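Local structure of alpha-n-acetylglucosaminidase family protein (Clostridium perfringens, 4A41) at residues P39-G42 and N43-L46; L89-S92 and G93-N96; H60-N64 and P65-L69. The protein is a family 32 carbohydrate-binding module that binds galactose and belongs to a large clostridial enzyme assigned as an alpha-N-acetylglucosaminidase of glycoside hydrolase family 89. One frame throughout, in Å; residues are numbered along the deposited sequence. Where two conformers were deposited one is given.

Contact 1. Residues P39-G42 and N43-L46; sequences PDVG and NEGL. With GAL (beta-D-galactopyranose), chain C.
Val41 and Glu44 meet where the loop 39-46 folds back on itself, CG2 of Val41 lying 3.6 Å from CG of Glu44, so that a branched apolar residue packs against the aliphatic part of an acid. Two backbone hydrogen bonds tie the turn together. Val41 N donates to Glu44 O at 2.8 Å, in the carbonyl plane, whereas Gly45 N reaches Pro39 O at 3.1 Å from well above that carbonyl's plane. Gly45 follows a cis peptide bond. Leu46 closes this packed side by laying CD1 against CB of Asp40.

The bend at Gly42 is looser and faces solvent. There Asp40 forms an Asx turn, its OD1 accepting from Gly42 N at 3.0 Å, which suits a short acidic side chain just before a bend. Gly42 has a phi of 135°, readily adopted only without a side chain. A water bridges Val41 O and Asn43 N.

Glu44 leaves the turn and ends at the sugar. With CG between its backbone N and carbonyl carbon (chi1 73°) and the chain extended beyond, OE1 of Glu44 accepts from galactose O3 at 2.6 Å. The other oxygen, OE2, is hydrogen-bonded to Tyr63 OH. With a partner on each oxygen, the carboxylate is held in place, and the short bond to O3 is consistent with a charged acceptor reading one particular sugar hydroxyl.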
# COMPACT_ATOMS: atom_id res chain seq x y z
N PRO A 39 -2.55 3.82 15.48
CA PRO A 39 -3.98 3.94 15.78
C PRO A 39 -4.60 5.21 15.17
O PRO A 39 -3.87 6.07 14.64
CB PRO A 39 -4.03 3.99 17.34
CG PRO A 39 -2.63 4.28 17.77
CD PRO A 39 -1.72 3.72 16.70
N ASP A 40 -5.92 5.30 15.21
CA ASP A 40 -6.62 6.42 14.62
C ASP A 40 -6.44 7.71 15.46
O ASP A 40 -7.13 7.92 16.46
CB ASP A 40 -8.11 6.11 14.49
CG ASP A 40 -8.89 7.25 13.84
OD1 ASP A 40 -8.28 8.24 13.32
OD2 ASP A 40 -10.12 7.13 13.82
N VAL A 41 -5.51 8.56 15.01
CA VAL A 41 -5.24 9.83 15.68
C VAL A 41 -5.72 11.00 14.80
O VAL A 41 -5.32 12.15 15.01
CB VAL A 41 -3.73 9.97 16.04
CG1 VAL A 41 -3.30 8.92 17.04
CG2 VAL A 41 -2.83 9.88 14.78
N GLY A 42 -6.57 10.68 13.82
CA GLY A 42 -7.29 11.64 12.96
C GLY A 42 -7.27 11.28 11.47
O GLY A 42 -8.23 10.77 10.90
N ASN A 43 -6.15 11.56 10.85
CA ASN A 43 -6.00 11.26 9.43
C ASN A 43 -5.02 10.15 9.17
O ASN A 43 -4.56 9.95 8.05
CB ASN A 43 -5.57 12.53 8.71
CG ASN A 43 -6.71 13.48 8.49
OD1 ASN A 43 -7.89 13.09 8.42
ND2 ASN A 43 -6.35 14.75 8.37
N GLU A 44 -4.68 9.42 10.23
CA GLU A 44 -3.74 8.32 10.18
C GLU A 44 -4.00 7.50 11.47
O GLU A 44 -4.62 8.03 12.39
CB GLU A 44 -2.27 8.84 10.11
CG GLU A 44 -1.74 9.43 11.42
CD GLU A 44 -0.37 10.10 11.28
OE1 GLU A 44 -0.06 10.63 10.21
OE2 GLU A 44 0.38 10.10 12.27
N GLY A 45 -3.54 6.25 11.57
CA GLY A 45 -2.75 5.59 10.54
C GLY A 45 -3.28 4.20 10.23
O GLY A 45 -2.51 3.35 9.79
N LEU A 46 -4.58 3.97 10.46
CA LEU A 46 -5.18 2.65 10.21
C LEU A 46 -5.01 2.23 8.76
O LEU A 46 -5.12 3.06 7.86
CB LEU A 46 -6.66 2.66 10.54
CG LEU A 46 -6.96 2.98 12.00
CD1 LEU A 46 -8.49 2.95 12.20
CD2 LEU A 46 -6.26 2.01 12.97
C1 GAL C . 4.68 13.51 12.40
C2 GAL C . 3.84 13.24 11.16
C3 GAL C . 3.13 11.89 11.37
C4 GAL C . 4.16 10.82 11.70
C5 GAL C . 4.99 11.25 12.91
C6 GAL C . 6.05 10.21 13.28
O1 GAL C . 5.39 14.70 12.16
O2 GAL C . 2.91 14.29 10.92
O3 GAL C . 2.38 11.61 10.20
O4 GAL C . 5.02 10.62 10.56
O5 GAL C . 5.62 12.46 12.55
O6 GAL C . 6.71 10.55 14.50
O HOH W 1 -3.88 13.00 12.51

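Contact 2. Residues L89-S92 and G93-N96; sequences LPRS and GAKN. With GAL (beta-D-galactopyranose), chain C.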
# COMPACT_ATOMS: atom_id res chain seq x y z
N LEU A 89 -0.48 6.45 -4.01
CA LEU A 89 -0.55 7.89 -3.80
C LEU A 89 -0.02 8.20 -2.40
O LEU A 89 -0.60 7.77 -1.39
CB LEU A 89 -1.98 8.43 -3.96
CG LEU A 89 -2.12 9.95 -3.75
CD1 LEU A 89 -1.44 10.69 -4.92
CD2 LEU A 89 -3.60 10.34 -3.64
N PRO A 90 1.12 8.92 -2.32
CA PRO A 90 1.65 9.32 -1.02
C PRO A 90 0.76 10.33 -0.34
O PRO A 90 -0.11 10.97 -0.97
CB PRO A 90 2.95 10.05 -1.39
CG PRO A 90 3.35 9.47 -2.74
CD PRO A 90 2.03 9.26 -3.42
N ARG A 91 0.99 10.46 0.97
CA ARG A 91 0.41 11.55 1.75
C ARG A 91 0.70 12.92 1.08
O ARG A 91 1.68 13.05 0.33
CB ARG A 91 0.97 11.51 3.17
CG ARG A 91 2.43 11.96 3.27
CD ARG A 91 3.01 11.74 4.65
NE ARG A 91 2.24 12.45 5.68
CZ ARG A 91 2.36 12.22 6.99
NH1 ARG A 91 3.25 11.34 7.45
NH2 ARG A 91 1.63 12.93 7.85
N SER A 92 -0.13 13.90 1.42
CA SER A 92 0.00 15.24 0.86
C SER A 92 0.50 16.23 1.89
O SER A 92 0.11 16.18 3.06
CB SER A 92 -1.32 15.74 0.29
OG SER A 92 -1.11 16.91 -0.48
N GLY A 93 1.39 17.10 1.44
CA GLY A 93 1.81 18.23 2.28
C GLY A 93 2.88 17.96 3.31
O GLY A 93 3.27 18.87 4.03
N ALA A 94 3.35 16.71 3.37
CA ALA A 94 4.44 16.29 4.27
C ALA A 94 4.99 14.98 3.69
O ALA A 94 4.41 14.46 2.72
CB ALA A 94 3.91 16.07 5.68
N LYS A 95 6.10 14.47 4.25
CA LYS A 95 6.80 13.32 3.62
C LYS A 95 7.05 12.06 4.47
O LYS A 95 7.43 11.02 3.90
CB LYS A 95 8.14 13.79 3.02
CG LYS A 95 7.97 14.69 1.79
CD LYS A 95 9.28 14.96 1.06
CE LYS A 95 9.02 15.73 -0.23
NZ LYS A 95 10.20 15.72 -1.17
N ASN A 96 6.85 12.11 5.79
CA ASN A 96 7.13 10.90 6.61
C ASN A 96 6.38 9.69 6.08
O ASN A 96 5.14 9.73 5.86
CB ASN A 96 6.80 11.07 8.08
CG ASN A 96 7.87 11.79 8.86
OD1 ASN A 96 8.97 12.09 8.35
ND2 ASN A 96 7.55 12.09 10.12
C1 GAL C . 4.68 13.51 12.40
C2 GAL C . 3.84 13.24 11.16
C3 GAL C . 3.13 11.89 11.37
C4 GAL C . 4.16 10.82 11.70
C5 GAL C . 4.99 11.25 12.91
C6 GAL C . 6.05 10.21 13.28
O1 GAL C . 5.39 14.70 12.16
O2 GAL C . 2.91 14.29 10.92
O3 GAL C . 2.38 11.61 10.20
O4 GAL C . 5.02 10.62 10.56
O5 GAL C . 5.62 12.46 12.55
O6 GAL C . 6.71 10.55 14.50
O HOH W 2 4.35 13.84 0.14
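The guanidinium of Arg91 has CB of Ala94 over one face, 4.0 Å from NE, while its edge is turned to two oxygens, Asn96 O and galactose O3. This is one of the loops that form the sugar site of a beta-sandwich module of the F5/8 type C (discoidin-like) fold, and it follows strand 80-89.

NH1 serves both edge partners. Its bond to Asn96 O is nearly straight, with an N-H...O angle of 169°, and the oxygen lies almost exactly in the guanidinium plane. Its second bond goes to O3 of the sugar. Arg91 NH2 also reaches galactose O3, at 2.8 Å, so the same hydroxyl oxygen accepts from both nitrogens. Arginine suits the place because one flat group can meet the loop backbone and the ligand at once, and the bond to Asn96 O limits its rotation. Arg91 CG passes 3.2 Å from Ala94 O, and the bend that follows, about CG-CD (chi3 -58°), turns the guanidinium to the sugar.

Between these residues the chain turns through Ser92 and Gly93. Gly93 has a phi of 82°, a value that favours glycine, and the small Ala94 lets its methyl lie over the guanidinium without crowding it. A water donates to both Arg91 O and Ala94 O, joining the two arms of the turn near its base. Lys95 leads away from the sugar to a salt bridge with Asp123.

Asn96 adds the loop's second hold on the ligand. Its carbonyl also accepts from Ser153 OG on strand 153-160, and its side-chain amide turns to the sugar: ND2 donates to galactose O4 at 3.0 Å and, more weakly, to the ring oxygen O5 at 3.1 Å.

Contact 3. Residues H60-N64 and P65-L69; sequences HTKYN and PVEEL. With GAL (beta-D-galactopyranose), chain C.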
# COMPACT_ATOMS: atom_id res chain seq x y z
N HIS A 60 -0.40 4.57 8.10
CA HIS A 60 0.98 4.90 8.53
C HIS A 60 1.42 3.79 9.47
O HIS A 60 0.62 3.32 10.32
CB HIS A 60 0.98 6.25 9.30
CG HIS A 60 2.33 6.90 9.50
ND1 HIS A 60 3.32 6.35 10.29
CD2 HIS A 60 2.82 8.08 9.04
CE1 HIS A 60 4.35 7.18 10.34
NE2 HIS A 60 4.07 8.24 9.59
N THR A 61 2.66 3.35 9.34
CA THR A 61 3.19 2.34 10.25
C THR A 61 3.13 2.88 11.69
O THR A 61 3.17 4.09 11.92
CB THR A 61 4.65 1.96 9.89
OG1 THR A 61 5.43 3.15 9.66
CG2 THR A 61 4.68 1.07 8.60
N LYS A 62 3.06 1.95 12.65
CA LYS A 62 3.02 2.29 14.08
C LYS A 62 4.28 3.02 14.52
O LYS A 62 5.40 2.59 14.21
CB LYS A 62 2.84 1.02 14.91
CG LYS A 62 3.00 1.20 16.44
CD LYS A 62 1.93 2.11 16.99
CE LYS A 62 1.92 2.09 18.51
NZ LYS A 62 1.26 0.87 19.01
N TYR A 63 4.10 4.13 15.23
CA TYR A 63 5.24 4.82 15.79
C TYR A 63 5.01 5.06 17.30
O TYR A 63 3.98 4.65 17.84
CB TYR A 63 5.59 6.06 14.97
CG TYR A 63 4.48 7.07 14.84
CD1 TYR A 63 4.33 8.09 15.79
CD2 TYR A 63 3.59 7.03 13.75
CE1 TYR A 63 3.30 9.03 15.65
CE2 TYR A 63 2.57 7.97 13.61
CZ TYR A 63 2.45 8.98 14.56
OH TYR A 63 1.45 9.92 14.45
N ASN A 64 6.01 5.65 17.95
CA ASN A 64 6.03 5.81 19.43
C ASN A 64 5.82 4.50 20.23
O ASN A 64 4.80 4.34 20.92
CB ASN A 64 5.10 6.97 19.86
CG ASN A 64 5.56 8.35 19.31
OD1 ASN A 64 6.75 8.57 19.03
ND2 ASN A 64 4.61 9.28 19.16
N PRO A 65 6.77 3.54 20.12
CA PRO A 65 7.98 3.63 19.32
C PRO A 65 7.74 3.02 17.94
O PRO A 65 6.74 2.32 17.71
CB PRO A 65 8.98 2.78 20.10
CG PRO A 65 8.14 1.71 20.70
CD PRO A 65 6.77 2.30 20.93
N VAL A 66 8.67 3.30 17.04
CA VAL A 66 8.62 2.78 15.69
C VAL A 66 8.66 1.25 15.68
O VAL A 66 9.39 0.61 16.45
CB VAL A 66 9.78 3.35 14.85
CG1 VAL A 66 9.88 2.69 13.48
CG2 VAL A 66 9.62 4.85 14.70
N GLU A 67 7.83 0.68 14.82
CA GLU A 67 8.00 -0.69 14.38
C GLU A 67 8.75 -0.60 13.05
O GLU A 67 8.19 -0.09 12.06
CB GLU A 67 6.65 -1.36 14.24
CG GLU A 67 6.00 -1.46 15.61
CD GLU A 67 4.67 -2.19 15.62
OE1 GLU A 67 3.98 -2.21 14.58
OE2 GLU A 67 4.30 -2.71 16.69
N GLU A 68 10.00 -1.07 13.06
CA GLU A 68 10.95 -0.82 11.98
C GLU A 68 10.55 -1.49 10.67
O GLU A 68 9.95 -2.57 10.67
CB GLU A 68 12.36 -1.28 12.40
CG GLU A 68 12.95 -0.39 13.50
N LEU A 69 10.91 -0.86 9.56
CA LEU A 69 10.76 -1.44 8.22
C LEU A 69 11.68 -2.65 8.10
O LEU A 69 12.71 -2.70 8.78
CB LEU A 69 11.05 -0.41 7.14
CG LEU A 69 10.12 0.82 7.15
CD1 LEU A 69 10.53 1.73 6.01
CD2 LEU A 69 8.63 0.41 7.04
C1 GAL C . 4.68 13.51 12.40
C2 GAL C . 3.84 13.24 11.16
C3 GAL C . 3.13 11.89 11.37
C4 GAL C . 4.16 10.82 11.70
C5 GAL C . 4.99 11.25 12.91
C6 GAL C . 6.05 10.21 13.28
O1 GAL C . 5.39 14.70 12.16
O2 GAL C . 2.91 14.29 10.92
O3 GAL C . 2.38 11.61 10.20
O4 GAL C . 5.02 10.62 10.56
O5 GAL C . 5.62 12.46 12.55
O6 GAL C . 6.71 10.55 14.50
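Lys62 and Glu67 meet across the turn through the aliphatic part of the lysine rather than through their charges: OE1 of Glu67 lies 3.4 Å from CB of Lys62, and the two side chains cross at a slant. The lysine chain, bent at chi2 and chi4, carries NZ away, leaving it 5.2 Å from Glu67 OE2, too far for contact, while Glu67 OE1 is hydrogen-bonded to Ser36 OG. In the backbone, Glu67 N donates to Lys62 O at 3.2 Å. The cis peptide between Asn64 and Pro65, a bond that proline tolerates well, helps turn the chain back, and CG2 of Val66 packs on CB of Tyr63.

The rings serve the sugar. Tyr63 swings its ring out with CG between backbone N and carbonyl carbon (chi1 58°), placing galactose C6 over the ring centre, 3.6 Å above its plane; such a broad aromatic face suits the apolar side of galactose. His60 takes a different rotamer, with CG opposite the backbone N (chi1 -165°). Its ND1 donates to Thr61 O at 2.8 Å in the ring plane, which fixes the ring and leaves NE2 to share a 2.7 Å hydrogen bond with galactose O4. CE2 of Tyr63 lies over one face of the imidazole, 3.7 Å above its plane and toward the rim.

The loop runs from strand 59-60, at the margin of the four-stranded sheet, to strand 71-77 of the five-stranded one, with His38 stacked on Tyr63 and Phe151 meeting His60.

All three contacts are loop turns that converge on one galactose, which links them more than their centres, 13 to 16 Å apart, would suggest. Contacts 1 and 2 share O3, and there Glu44 OE1 and Arg91 NH2 stand 3.7 Å apart, a long and weak ion pair. Contacts 2 and 3 share O4, with Arg91 NH1 3.7 Å from His60 CD2. Contacts 1 and 3 are joined directly, by the backbone pairing of Gly45 with His60 and by the carboxylate-to-phenol bond of Glu44 and Tyr63. Phe151 completes the pocket. The bonds to the axial O4, from His60 and Asn96, are consistent with preference for galactose over its C4 epimer, glucose, while those to O3 add hold.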